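Local coordinates for Stk_08120 (PDB 2EJX), which probably carries fatty acids, as a member of a thermoacidophile-specific family with a Bet v 1-like fold, at residues F49-K54 with Y60-R65; M21-D26 with E128-E133. One frame throughout, in Å; residues are numbered along the deposited sequence.

Contact 1: residues F49-K54 with Y60-R65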
loop_
_atom_site.group_PDB
_atom_site.type_symbol
_atom_site.label_atom_id
_atom_site.label_comp_id
_atom_site.label_asym_id
_atom_site.label_seq_id
_atom_site.Cartn_x
_atom_site.Cartn_y
_atom_site.Cartn_z
ATOM N N PHE A 49 3.008 -7.201 9.399
ATOM C CA PHE A 49 1.590 -7.305 9.254
ATOM C C PHE A 49 1.173 -8.670 8.736
ATOM O O PHE A 49 1.947 -9.358 8.074
ATOM C CB PHE A 49 1.093 -6.220 8.280
ATOM C CG PHE A 49 1.388 -6.528 6.857
ATOM C CD1 PHE A 49 0.427 -7.186 6.076
ATOM C CD2 PHE A 49 2.609 -6.176 6.299
ATOM C CE1 PHE A 49 0.671 -7.482 4.766
ATOM C CE2 PHE A 49 2.882 -6.476 4.977
ATOM C CZ PHE A 49 1.910 -7.136 4.210
ATOM N N GLU A 50 -0.057 -9.025 9.058
ATOM C CA GLU A 50 -0.764 -10.127 8.414
ATOM C C GLU A 50 -2.127 -9.604 8.009
ATOM O O GLU A 50 -2.822 -8.922 8.794
ATOM C CB GLU A 50 -0.941 -11.294 9.401
ATOM C CG GLU A 50 0.347 -11.745 10.035
ATOM C CD GLU A 50 0.156 -12.462 11.369
ATOM O OE1 GLU A 50 -0.876 -13.151 11.546
ATOM O OE2 GLU A 50 1.045 -12.311 12.249
ATOM N N ALA A 51 -2.550 -9.953 6.801
ATOM C CA ALA A 51 -3.844 -9.534 6.342
ATOM C C ALA A 51 -4.533 -10.637 5.526
ATOM O O ALA A 51 -3.883 -11.555 5.035
ATOM C CB ALA A 51 -3.710 -8.253 5.494
ATOM N N GLU A 52 -5.847 -10.516 5.433
ATOM C CA GLU A 52 -6.684 -11.424 4.667
ATOM C C GLU A 52 -7.567 -10.604 3.765
ATOM O O GLU A 52 -8.136 -9.589 4.166
ATOM C CB GLU A 52 -7.555 -12.283 5.614
ATOM C CG GLU A 52 -6.714 -13.391 6.330
ATOM C CD GLU A 52 -7.542 -14.331 7.231
ATOM O OE1 GLU A 52 -8.697 -14.664 6.888
ATOM O OE2 GLU A 52 -7.027 -14.724 8.298
ATOM N N GLY A 53 -7.702 -11.049 2.522
ATOM C CA GLY A 53 -8.617 -10.392 1.632
ATOM C C GLY A 53 -9.263 -11.398 0.678
ATOM O O GLY A 53 -8.945 -12.589 0.695
ATOM N N LYS A 54 -10.130 -10.870 -0.175
ATOM C CA LYS A 54 -10.762 -11.645 -1.253
ATOM C C LYS A 54 -11.041 -10.765 -2.478
ATOM O O LYS A 54 -11.399 -9.584 -2.350
ATOM C CB LYS A 54 -12.038 -12.289 -0.739
ATOM C CG LYS A 54 -12.808 -13.142 -1.763
ATOM C CD LYS A 54 -13.984 -13.814 -1.134
ATOM C CE LYS A 54 -14.491 -14.934 -2.041
ATOM N NZ LYS A 54 -15.558 -15.703 -1.337
ATOM N N TYR A 60 -7.391 -14.781 0.056
ATOM C CA TYR A 60 -5.964 -14.909 0.210
ATOM C C TYR A 60 -5.551 -14.396 1.578
ATOM O O TYR A 60 -6.274 -13.599 2.204
ATOM C CB TYR A 60 -5.189 -14.181 -0.899
ATOM C CG TYR A 60 -5.396 -12.692 -0.894
ATOM C CD1 TYR A 60 -4.510 -11.851 -0.209
ATOM C CD2 TYR A 60 -6.514 -12.122 -1.513
ATOM C CE1 TYR A 60 -4.701 -10.479 -0.176
ATOM C CE2 TYR A 60 -6.713 -10.742 -1.504
ATOM C CZ TYR A 60 -5.808 -9.928 -0.814
ATOM O OH TYR A 60 -5.979 -8.559 -0.784
ATOM N N LYS A 61 -4.426 -14.919 2.034
ATOM C CA LYS A 61 -3.782 -14.509 3.289
ATOM C C LYS A 61 -2.434 -13.947 2.939
ATOM O O LYS A 61 -1.607 -14.646 2.328
ATOM C CB LYS A 61 -3.569 -15.710 4.204
ATOM C CG LYS A 61 -4.751 -16.078 5.008
ATOM C CD LYS A 61 -4.533 -17.426 5.714
ATOM C CE LYS A 61 -4.100 -17.265 7.163
ATOM N NZ LYS A 61 -2.632 -17.092 7.296
ATOM N N VAL A 62 -2.183 -12.700 3.312
ATOM C CA VAL A 62 -0.903 -12.088 3.028
ATOM C C VAL A 62 -0.269 -11.637 4.370
ATOM O O VAL A 62 -0.984 -11.270 5.324
ATOM C CB VAL A 62 -1.013 -10.953 1.945
ATOM C CG1 VAL A 62 -1.970 -9.881 2.385
ATOM C CG2 VAL A 62 0.328 -10.348 1.592
ATOM N N LYS A 63 1.047 -11.759 4.454
ATOM C CA LYS A 63 1.793 -11.203 5.598
ATOM C C LYS A 63 3.135 -10.690 5.085
ATOM O O LYS A 63 3.560 -10.992 3.975
ATOM C CB LYS A 63 1.983 -12.258 6.713
ATOM C CG LYS A 63 2.994 -13.324 6.341
ATOM C CD LYS A 63 2.894 -14.469 7.331
ATOM C CE LYS A 63 4.106 -15.418 7.218
ATOM N NZ LYS A 63 3.819 -16.434 6.215
ATOM N N GLY A 64 3.807 -9.854 5.851
ATOM C CA GLY A 64 5.013 -9.259 5.340
ATOM C C GLY A 64 5.654 -8.263 6.315
ATOM O O GLY A 64 5.231 -8.164 7.458
ATOM N N ARG A 65 6.645 -7.542 5.815
ATOM C CA ARG A 65 7.514 -6.664 6.623
ATOM C C ARG A 65 7.825 -5.393 5.865
ATOM O O ARG A 65 8.014 -5.412 4.668
ATOM C CB ARG A 65 8.833 -7.387 6.980
ATOM C CG ARG A 65 9.813 -6.579 7.892
ATOM C CD ARG A 65 10.543 -7.482 8.906
ATOM N NE ARG A 65 10.756 -6.716 10.140
ATOM C CZ ARG A 65 10.793 -7.229 11.366
ATOM N NH1 ARG A 65 10.640 -8.533 11.564
ATOM N NH2 ARG A 65 10.984 -6.422 12.408
#

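Contact 2: residues M21-D26 with E128-E133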
loop_
_atom_site.group_PDB
_atom_site.type_symbol
_atom_site.label_atom_id
_atom_site.label_comp_id
_atom_site.label_asym_id
_atom_site.label_seq_id
_atom_site.Cartn_x
_atom_site.Cartn_y
_atom_site.Cartn_z
ATOM N N MET A 21 4.799 9.994 3.454
ATOM C CA MET A 21 5.692 8.824 3.388
ATOM C C MET A 21 5.644 8.002 4.686
ATOM O O MET A 21 5.616 6.757 4.655
ATOM C CB MET A 21 7.126 9.274 3.088
ATOM C CG MET A 21 7.372 9.836 1.687
ATOM S SD MET A 21 7.067 8.586 0.387
ATOM C CE MET A 21 8.422 7.484 0.662
ATOM N N THR A 22 5.702 8.673 5.828
ATOM C CA THR A 22 5.586 7.995 7.116
ATOM C C THR A 22 4.288 7.198 7.275
ATOM O O THR A 22 4.312 6.068 7.760
ATOM C CB THR A 22 5.785 8.979 8.319
ATOM O OG1 THR A 22 7.062 9.594 8.209
ATOM C CG2 THR A 22 5.741 8.237 9.650
ATOM N N ILE A 23 3.147 7.785 6.879
ATOM C CA ILE A 23 1.884 7.083 6.894
ATOM C C ILE A 23 1.917 5.851 5.957
ATOM O O ILE A 23 1.451 4.789 6.330
ATOM C CB ILE A 23 0.676 8.070 6.653
ATOM C CG1 ILE A 23 0.601 9.042 7.834
ATOM C CG2 ILE A 23 -0.683 7.359 6.398
ATOM C CD1 ILE A 23 -0.375 10.253 7.575
ATOM N N PHE A 24 2.505 5.984 4.795
ATOM C CA PHE A 24 2.605 4.855 3.865
ATOM C C PHE A 24 3.475 3.719 4.441
ATOM O O PHE A 24 3.256 2.545 4.094
ATOM C CB PHE A 24 3.121 5.329 2.492
ATOM C CG PHE A 24 2.023 5.704 1.543
ATOM C CD1 PHE A 24 1.195 4.716 1.007
ATOM C CD2 PHE A 24 1.799 7.054 1.189
ATOM C CE1 PHE A 24 0.155 5.042 0.132
ATOM C CE2 PHE A 24 0.788 7.377 0.295
ATOM C CZ PHE A 24 -0.040 6.385 -0.221
ATOM N N SER A 25 4.388 4.059 5.371
ATOM C CA SER A 25 5.247 3.032 6.058
ATOM C C SER A 25 4.488 2.247 7.119
ATOM O O SER A 25 4.994 1.265 7.665
ATOM C CB SER A 25 6.471 3.686 6.703
ATOM O OG SER A 25 6.154 4.316 7.941
ATOM N N ASP A 26 3.283 2.695 7.476
ATOM C CA ASP A 26 2.390 1.902 8.323
ATOM C C ASP A 26 1.557 0.908 7.505
ATOM O O ASP A 26 0.656 1.292 6.743
ATOM C CB ASP A 26 1.457 2.840 9.111
ATOM C CG ASP A 26 0.509 2.099 10.060
ATOM O OD1 ASP A 26 0.582 0.842 10.165
ATOM O OD2 ASP A 26 -0.322 2.786 10.712
ATOM N N GLU A 128 -7.196 14.488 1.340
ATOM C CA GLU A 128 -8.347 14.292 2.249
ATOM C C GLU A 128 -8.128 13.029 3.081
ATOM O O GLU A 128 -8.319 13.036 4.284
ATOM C CB GLU A 128 -9.683 14.185 1.479
ATOM C CG GLU A 128 -10.051 15.437 0.599
ATOM C CD GLU A 128 -9.559 15.429 -0.897
ATOM O OE1 GLU A 128 -8.585 14.727 -1.286
ATOM O OE2 GLU A 128 -10.191 16.150 -1.723
ATOM N N ILE A 129 -7.652 11.960 2.442
ATOM C CA ILE A 129 -7.356 10.717 3.219
ATOM C C ILE A 129 -6.258 11.005 4.302
ATOM O O ILE A 129 -6.371 10.647 5.493
ATOM C CB ILE A 129 -6.928 9.609 2.252
ATOM C CG1 ILE A 129 -8.162 9.102 1.464
ATOM C CG2 ILE A 129 -6.190 8.481 3.069
ATOM C CD1 ILE A 129 -7.814 8.324 0.176
ATOM N N ILE A 130 -5.189 11.676 3.906
ATOM C CA ILE A 130 -4.067 11.921 4.797
ATOM C C ILE A 130 -4.427 12.938 5.859
ATOM O O ILE A 130 -3.963 12.838 6.979
ATOM C CB ILE A 130 -2.828 12.417 4.024
ATOM C CG1 ILE A 130 -2.294 11.330 3.041
ATOM C CG2 ILE A 130 -1.722 12.980 5.030
ATOM C CD1 ILE A 130 -1.545 10.080 3.732
ATOM N N ARG A 131 -5.246 13.926 5.518
ATOM C CA ARG A 131 -5.652 14.913 6.516
ATOM C C ARG A 131 -6.363 14.220 7.687
ATOM O O ARG A 131 -6.069 14.478 8.863
ATOM C CB ARG A 131 -6.569 15.934 5.905
ATOM C CG ARG A 131 -6.909 17.064 6.846
ATOM C CD ARG A 131 -7.826 18.082 6.161
ATOM N NE ARG A 131 -9.116 17.476 5.851
ATOM C CZ ARG A 131 -10.122 17.374 6.713
ATOM N NH1 ARG A 131 -10.009 17.859 7.942
ATOM N NH2 ARG A 131 -11.240 16.778 6.341
ATOM N N LEU A 132 -7.294 13.353 7.345
ATOM C CA LEU A 132 -7.979 12.516 8.359
ATOM C C LEU A 132 -7.034 11.571 9.128
ATOM O O LEU A 132 -7.184 11.423 10.351
ATOM C CB LEU A 132 -9.124 11.729 7.678
ATOM C CG LEU A 132 -10.285 12.627 7.275
ATOM C CD1 LEU A 132 -11.303 11.796 6.464
ATOM C CD2 LEU A 132 -10.992 13.250 8.488
ATOM N N GLU A 133 -6.089 10.925 8.429
ATOM C CA GLU A 133 -5.063 10.108 9.109
ATOM C C GLU A 133 -4.278 10.937 10.119
ATOM O O GLU A 133 -4.029 10.515 11.218
ATOM C CB GLU A 133 -4.107 9.438 8.075
ATOM C CG GLU A 133 -4.781 8.298 7.270
ATOM C CD GLU A 133 -5.185 7.126 8.198
ATOM O OE1 GLU A 133 -4.563 6.893 9.261
ATOM O OE2 GLU A 133 -6.154 6.454 7.847
#

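Contact 1: residues F49-K54 with Y60-R65
The ring of Y60 lies with one face over the backbone of G53, whose CA sits 4.0 Å from the ring centroid in a CH-pi contact. Y60 CG stands between its own backbone N and carbonyl carbon (chi1 64°), which swings the ring across to the partner strand. F49 does the same in the other direction at G64: its CE2 comes 3.5 Å from G64 CA. Both partners are glycines, so each ring rests directly on bare backbone. Between the two rings, A51 CB meets V62 CG1 at 3.9 Å. On the other face of the sheet E52 and K61 run side by side through their CG atoms, 3.6 Å apart, while their charged ends stay separate, and E50 CG rests on K63 CB. Between the two strands, F49–G64, A51–V62 and G53–Y60 are hydrogen-bonded pairs with two bonds each; the bond from A51 N to V62 O is almost straight (175°). Farther out, Y60 OH bonds to P36 O, and K63 NZ forms a salt bridge with D78. With an alanine in place of Y60, G53 would probably lose the ring over its CA and P36 O its hydroxyl partner. Helix 27-34 touches F49 and A51, so this antiparallel beta hairpin turns its apolar face inward, as expected of a Bet v 1-like curved sheet wrapped around helices.

Contact 2: residues M21-D26 with E128-E133
I23 overlaps I130 with both of its branches and touches E133 with CD1 alone. Its CG2 methyl meets I130 CD1 at 3.9 Å, and its CD1 reaches on to E133 CB, also at 3.9 Å. The two isoleucines run antiparallel alongside one another, and I130 touches the end of I23 with two groups: I130 CG2 lies 4.0 Å from I23 CD1, and I130 CD1 lies at the same distance from that methyl. I23 reaches this far because CG1 is anti to the carbonyl carbon (chi1 -65°) and CD1 continues the chain outward in an extended form (chi2 168°). I130 instead bends at chi2 (-73°), which brings its CD1 round to the CG2 side of I23. The contact is wholly apolar and small, burying 175 Å² in all. It joins the short helix 17-24 to the C-terminal part of the long helix 105-137, the element that accompanies the curved antiparallel sheet in the Bet v 1-like fold. F29 of helix 27-34 touches both I23 and E133, and R134 and R137 also lie against I23. E133 OE1 forms salt bridges with R137 and K136. D26 OD2 pairs with R137 as well, so that this arginine probably offsets the repulsion between the two carboxylates, 6.1 Å apart from D26 OD2 to E133 OE1, while D26 OD1 accepts the backbone N-H of A28, making D26 the N-cap of helix 27-34.

How the contacts relate
Contact 1 is nested along the chain inside the loop closed by contact 2: helix 17-24 comes first, then the hairpin of strands 48-55 and 58-69, and finally helix 105-137. The centres of the two contacts lie about 20 Å apart, and the nearest atoms remain about 7 Å from each other, without touching. Contact 1 pairs strands within the seven-stranded antiparallel sheet, whereas contact 2 packs helix on helix. Helix 27-34 touches both and connects the two regions, with I31 against the hairpin and F29 against contact 2. Both contacts belong to one Bet v 1-like domain of a probable fatty acid carrier, and neither is known to mark the binding site.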